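Local structure of DUF1904 domain-containing protein (Vibrio cholerae O1 biovar eltor str. N16961, 1U9D) at residues P34-E39 with A86-D91; A26-S31 with Q95-D100. The protein is of unknown function, but belongs to a family grouped with the MIF clan and probably shares the fold of those small proteins. All coordinates share one frame; numbering follows the deposited sequence.

Contact 1: P34-E39 with A86-D91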
loop_
_atom_site.group_PDB
_atom_site.type_symbol
_atom_site.label_atom_id
_atom_site.label_comp_id
_atom_site.label_asym_id
_atom_site.label_seq_id
_atom_site.Cartn_x
_atom_site.Cartn_y
_atom_site.Cartn_z
ATOM N N PRO A 34 -11.862 11.436 15.227
ATOM C CA PRO A 34 -10.723 10.659 15.750
ATOM C C PRO A 34 -10.799 9.169 15.484
ATOM O O PRO A 34 -9.791 8.560 15.165
ATOM C CB PRO A 34 -10.771 10.884 17.263
ATOM C CG PRO A 34 -11.701 12.041 17.492
ATOM C CD PRO A 34 -12.573 12.168 16.287
ATOM N N THR A 35 -11.977 8.581 15.605
ATOM C CA THR A 35 -12.090 7.156 15.362
ATOM C C THR A 35 -11.992 6.832 13.878
ATOM O O THR A 35 -11.417 5.808 13.493
ATOM C CB THR A 35 -13.390 6.592 15.986
ATOM O OG1 THR A 35 -14.528 7.220 15.398
ATOM C CG2 THR A 35 -13.491 6.979 17.429
ATOM N N LEU A 36 -12.536 7.699 13.028
ATOM C CA LEU A 36 -12.407 7.499 11.580
ATOM C C LEU A 36 -10.975 7.611 11.117
ATOM O O LEU A 36 -10.525 6.850 10.270
ATOM C CB LEU A 36 -13.247 8.511 10.793
ATOM C CG LEU A 36 -14.490 8.018 10.109
ATOM C CD1 LEU A 36 -14.942 9.113 9.134
ATOM C CD2 LEU A 36 -14.257 6.718 9.403
ATOM N N LEU A 37 -10.247 8.580 11.637
ATOM C CA LEU A 37 -8.851 8.744 11.255
ATOM C C LEU A 37 -8.040 7.483 11.597
ATOM O O LEU A 37 -7.252 6.997 10.786
ATOM C CB LEU A 37 -8.241 9.986 11.930
ATOM C CG LEU A 37 -6.782 10.244 11.604
ATOM C CD1 LEU A 37 -6.547 10.292 10.101
ATOM C CD2 LEU A 37 -6.330 11.539 12.259
ATOM N N ASN A 38 -8.263 6.940 12.786
ATOM C CA ASN A 38 -7.604 5.721 13.213
ATOM C C ASN A 38 -7.883 4.575 12.245
ATOM O O ASN A 38 -6.955 3.932 11.748
ATOM C CB ASN A 38 -8.064 5.311 14.613
ATOM C CG ASN A 38 -7.491 6.182 15.708
ATOM O OD1 ASN A 38 -6.471 6.839 15.542
ATOM N ND2 ASN A 38 -8.161 6.177 16.851
ATOM N N GLU A 39 -9.156 4.345 11.953
ATOM C CA GLU A 39 -9.544 3.232 11.085
ATOM C C GLU A 39 -9.129 3.400 9.618
ATOM O O GLU A 39 -8.613 2.449 9.011
ATOM C CB GLU A 39 -11.039 2.899 11.207
ATOM C CG GLU A 39 -11.314 1.465 10.772
ATOM C CD GLU A 39 -12.718 0.946 11.056
ATOM O OE1 GLU A 39 -13.569 1.693 11.584
ATOM O OE2 GLU A 39 -12.973 -0.242 10.731
ATOM N N ALA A 86 -16.175 3.085 2.036
ATOM C CA ALA A 86 -17.562 3.408 2.204
ATOM C C ALA A 86 -18.132 2.597 3.357
ATOM O O ALA A 86 -18.894 3.105 4.161
ATOM C CB ALA A 86 -18.323 3.124 0.929
ATOM N N GLN A 87 -17.767 1.332 3.436
ATOM C CA GLN A 87 -18.285 0.489 4.521
ATOM C C GLN A 87 -17.790 0.925 5.912
ATOM O O GLN A 87 -18.582 0.962 6.852
ATOM C CB GLN A 87 -18.014 -0.984 4.250
ATOM C CG GLN A 87 -18.902 -1.968 5.043
ATOM C CD GLN A 87 -20.396 -1.813 4.730
ATOM O OE1 GLN A 87 -20.852 -2.219 3.655
ATOM N NE2 GLN A 87 -21.150 -1.203 5.660
ATOM N N VAL A 88 -16.526 1.317 6.031
ATOM C CA VAL A 88 -15.978 1.821 7.308
ATOM C C VAL A 88 -16.687 3.092 7.799
ATOM O O VAL A 88 -17.114 3.190 8.953
ATOM C CB VAL A 88 -14.470 2.110 7.204
ATOM C CG1 VAL A 88 -13.974 2.891 8.455
ATOM C CG2 VAL A 88 -13.691 0.821 7.007
ATOM N N ILE A 89 -16.844 4.059 6.902
ATOM C CA ILE A 89 -17.479 5.321 7.228
ATOM C C ILE A 89 -18.912 5.052 7.654
ATOM O O ILE A 89 -19.391 5.608 8.610
ATOM C CB ILE A 89 -17.449 6.284 6.013
ATOM C CG1 ILE A 89 -16.023 6.760 5.740
ATOM C CG2 ILE A 89 -18.315 7.490 6.263
ATOM C CD1 ILE A 89 -15.857 7.555 4.408
ATOM N N THR A 90 -19.597 4.184 6.923
ATOM C CA THR A 90 -20.987 3.911 7.200
ATOM C C THR A 90 -21.177 3.279 8.562
ATOM O O THR A 90 -22.026 3.721 9.347
ATOM C CB THR A 90 -21.548 3.026 6.088
ATOM O OG1 THR A 90 -21.466 3.756 4.853
ATOM C CG2 THR A 90 -23.018 2.778 6.292
ATOM N N ASP A 91 -20.342 2.296 8.850
ATOM C CA ASP A 91 -20.352 1.577 10.116
ATOM C C ASP A 91 -20.053 2.468 11.322
ATOM O O ASP A 91 -20.759 2.403 12.330
ATOM C CB ASP A 91 -19.405 0.370 10.029
ATOM C CG ASP A 91 -20.027 -0.799 9.255
ATOM O OD1 ASP A 91 -21.262 -0.758 9.005
ATOM O OD2 ASP A 91 -19.381 -1.802 8.847
#
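Val88 and Glu39 point at each other across the gap between the helices, and one methyl of the valine takes most of the contact. Val88 CG1 lies 3.4 Å from Glu39 OE1, the closest approach between the two segments. The other methyl meets the carboxylate on its OE2 side, Val88 CG2 coming to 3.9 Å from Glu39 OE2. With CG placed opposite the backbone N (chi1 -157°) and the chain extended beyond it, Glu39 runs straight out across the helix gap, so its methylenes also pass over the first methyl, Glu39 CG standing 3.8 Å from Val88 CG1. No hydrogen bond crosses here; the acidic end of Glu39, a partly exposed residue, simply rests on a valine. Val88 CG1 has a second neighbour, Leu36 CD2, at 4.0 Å, where the two side chains run alongside each other, pointing opposite ways. Leu40 and Leu43, further along helix 26-44, extend the apolar surface around Val88.

Ile89 follows on the more deeply buried side. Ile89 CG1 approaches Leu36 CD2 to 4.1 Å, the two chains meeting at a slant, and both residues also touch Leu19 of strand 18-22, which places them against the sheet. Thr90 turns inward on its own helix: OG1 donates to Ala86 O over 2.7 Å, tilted 32° from the carbonyl plane, while Thr90 N reaches the same oxygen from the other face.

The short axes approach to 10.5 Å and run nearly antiparallel, at 154°. Each helix links two parallel strands of the four-stranded mixed sheet, so the contact is the seam between two beta-alpha-beta units, an arrangement consistent with the MIF-like fold.

Contact 2: A26-S31 with Q95-D100; sequences AHIVES and QLLGAD
Beside the Ile28 to Leu96 contact, the flat groups form a pair on the first helix: the imidazole of His27 carries Glu30 OE1 at its edge. His27 ND1 donates to Glu30 OE1 over 3.1 Å with an N-H...O angle of 167°, and the oxygen lies almost in the ring plane. The carboxylate is turned otherwise, receiving the proton from 45° above its own plane. The bond spans one helical turn at an exposed position and probably restrains the rotation of the ring. This is the start of helix 26-44, set against the end of helix 79-97: the two sheet-covering helices, of a fold consistent with the MIF clan, meet here by their opposite ends.

Across the gap the contact is apolar and sparse. Ile28 and Leu96 face each other with their CA atoms 6.7 Å apart, and their side chains lie flank to flank, heading contrary ways. Ile28 CG1 sits beside the backbone N and the chain bends again at chi2 (-59°), which carries CD1 to 4.1 Å from Leu96 CB. The other branch, Ile28 CG2, reaches Leu97 CG at 4.4 Å; Leu97 also rests on Pro68. These leucines end the helix: Gly98 is the first residue to leave helical angles, with positive phi, a conformation that glycine, lacking CB, adopts readily. Its O then accepts from Ser101 OG.

Leu96 CD1 faces backbone as well as side chain, lying 4.0 Å from Ile28 O, and it meets Ser31 CB at the margin, at 4.4 Å. The Ser31 hydroxyl is committed to its own helix: OG donates to His27 O over 2.9 Å, while Ser31 N reaches that same oxygen from the opposite face of the carbonyl plane.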
loop_
_atom_site.group_PDB
_atom_site.type_symbol
_atom_site.label_atom_id
_atom_site.label_comp_id
_atom_site.label_asym_id
_atom_site.label_seq_id
_atom_site.Cartn_x
_atom_site.Cartn_y
_atom_site.Cartn_z
ATOM N N ALA A 26 -23.051 18.560 14.510
ATOM C CA ALA A 26 -21.660 18.889 14.776
ATOM C C ALA A 26 -21.045 17.946 15.803
ATOM O O ALA A 26 -19.917 17.498 15.632
ATOM C CB ALA A 26 -21.535 20.346 15.252
ATOM N N HIS A 27 -21.792 17.623 16.852
ATOM C CA HIS A 27 -21.247 16.806 17.933
ATOM C C HIS A 27 -20.956 15.379 17.489
ATOM O O HIS A 27 -19.992 14.784 17.949
ATOM C CB HIS A 27 -22.164 16.780 19.157
ATOM C CG HIS A 27 -22.405 18.124 19.770
ATOM N ND1 HIS A 27 -21.437 19.104 19.837
ATOM C CD2 HIS A 27 -23.512 18.648 20.350
ATOM C CE1 HIS A 27 -21.941 20.176 20.424
ATOM N NE2 HIS A 27 -23.198 19.924 20.743
ATOM N N ILE A 28 -21.771 14.858 16.575
ATOM C CA ILE A 28 -21.537 13.566 15.942
ATOM C C ILE A 28 -20.210 13.572 15.187
ATOM O O ILE A 28 -19.396 12.690 15.361
ATOM C CB ILE A 28 -22.668 13.227 14.945
ATOM C CG1 ILE A 28 -24.005 13.079 15.656
ATOM C CG2 ILE A 28 -22.369 11.944 14.182
ATOM C CD1 ILE A 28 -24.020 12.013 16.694
ATOM N N VAL A 29 -20.013 14.575 14.344
ATOM C CA VAL A 29 -18.787 14.688 13.569
ATOM C C VAL A 29 -17.561 14.788 14.484
ATOM O O VAL A 29 -16.516 14.185 14.205
ATOM C CB VAL A 29 -18.869 15.890 12.614
ATOM C CG1 VAL A 29 -17.587 16.047 11.819
ATOM C CG2 VAL A 29 -20.034 15.699 11.649
ATOM N N GLU A 30 -17.695 15.541 15.574
ATOM C CA GLU A 30 -16.574 15.786 16.501
ATOM C C GLU A 30 -16.117 14.492 17.152
ATOM O O GLU A 30 -14.923 14.308 17.400
ATOM C CB GLU A 30 -16.997 16.751 17.611
ATOM C CG GLU A 30 -17.133 18.190 17.157
ATOM C CD GLU A 30 -17.728 19.110 18.227
ATOM O OE1 GLU A 30 -18.395 18.622 19.182
ATOM O OE2 GLU A 30 -17.540 20.342 18.105
ATOM N N SER A 31 -17.079 13.628 17.451
ATOM C CA SER A 31 -16.829 12.308 18.009
ATOM C C SER A 31 -16.276 11.325 16.990
ATOM O O SER A 31 -15.453 10.474 17.326
ATOM C CB SER A 31 -18.129 11.728 18.576
ATOM O OG SER A 31 -18.722 12.627 19.509
ATOM N N GLN A 95 -22.886 3.629 14.372
ATOM C CA GLN A 95 -22.616 3.563 15.793
ATOM C C GLN A 95 -23.116 4.761 16.570
ATOM O O GLN A 95 -23.531 4.619 17.705
ATOM C CB GLN A 95 -21.116 3.452 16.010
ATOM C CG GLN A 95 -20.749 2.994 17.377
ATOM C CD GLN A 95 -19.824 1.816 17.303
ATOM O OE1 GLN A 95 -18.633 1.990 17.038
ATOM N NE2 GLN A 95 -20.363 0.606 17.499
ATOM N N LEU A 96 -23.051 5.943 15.971
ATOM C CA LEU A 96 -23.454 7.165 16.653
ATOM C C LEU A 96 -24.880 7.586 16.305
ATOM O O LEU A 96 -25.512 8.263 17.099
ATOM C CB LEU A 96 -22.471 8.288 16.332
ATOM C CG LEU A 96 -21.015 7.871 16.556
ATOM C CD1 LEU A 96 -20.038 8.814 15.857
ATOM C CD2 LEU A 96 -20.718 7.792 18.038
ATOM N N LEU A 97 -25.383 7.140 15.154
ATOM C CA LEU A 97 -26.658 7.605 14.583
ATOM C C LEU A 97 -27.724 6.530 14.322
ATOM O O LEU A 97 -28.850 6.861 13.950
ATOM C CB LEU A 97 -26.394 8.343 13.258
ATOM C CG LEU A 97 -26.196 9.854 13.319
ATOM C CD1 LEU A 97 -26.037 10.398 11.894
ATOM C CD2 LEU A 97 -27.358 10.577 14.038
ATOM N N GLY A 98 -27.391 5.258 14.473
ATOM C CA GLY A 98 -28.359 4.195 14.252
ATOM C C GLY A 98 -27.974 3.221 13.163
ATOM O O GLY A 98 -27.539 3.623 12.083
ATOM N N ALA A 99 -28.161 1.932 13.440
ATOM C CA ALA A 99 -27.827 0.860 12.493
ATOM C C ALA A 99 -28.713 0.817 11.244
ATOM O O ALA A 99 -28.554 -0.075 10.406
ATOM C CB ALA A 99 -27.848 -0.507 13.199
ATOM N N ASP A 100 -29.630 1.773 11.117
ATOM C CA ASP A 100 -30.499 1.868 9.944
ATOM C C ASP A 100 -30.719 3.300 9.473
ATOM O O ASP A 100 -31.544 3.540 8.584
ATOM C CB ASP A 100 -31.845 1.188 10.237
ATOM C CG ASP A 100 -32.146 0.047 9.278
ATOM O OD1 ASP A 100 -31.194 -0.649 8.853
ATOM O OD2 ASP A 100 -33.308 -0.223 8.896
#

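Contacts 1 and 2 join the same two helices, 26-44 and 79-97, at two levels, with centres 11 Å apart. The CA pairs Leu36 with Ile89 and Ile28 with Leu96 show the second helix running back as the first advances. Contact 1 is partly buried, its centre about 9 Å from the centre of the chain, and two of its members lean on the sheet. Contact 2, its centre about 15 Å from the centre of the chain, is a surface contact. Neither has a hydrogen bond across it, and the buried areas are similar, 187 and 193 Å². An acid rests on a methyl in contact 1, whereas aliphatic side chains make contact 2; both keep their polar bonds within a helix.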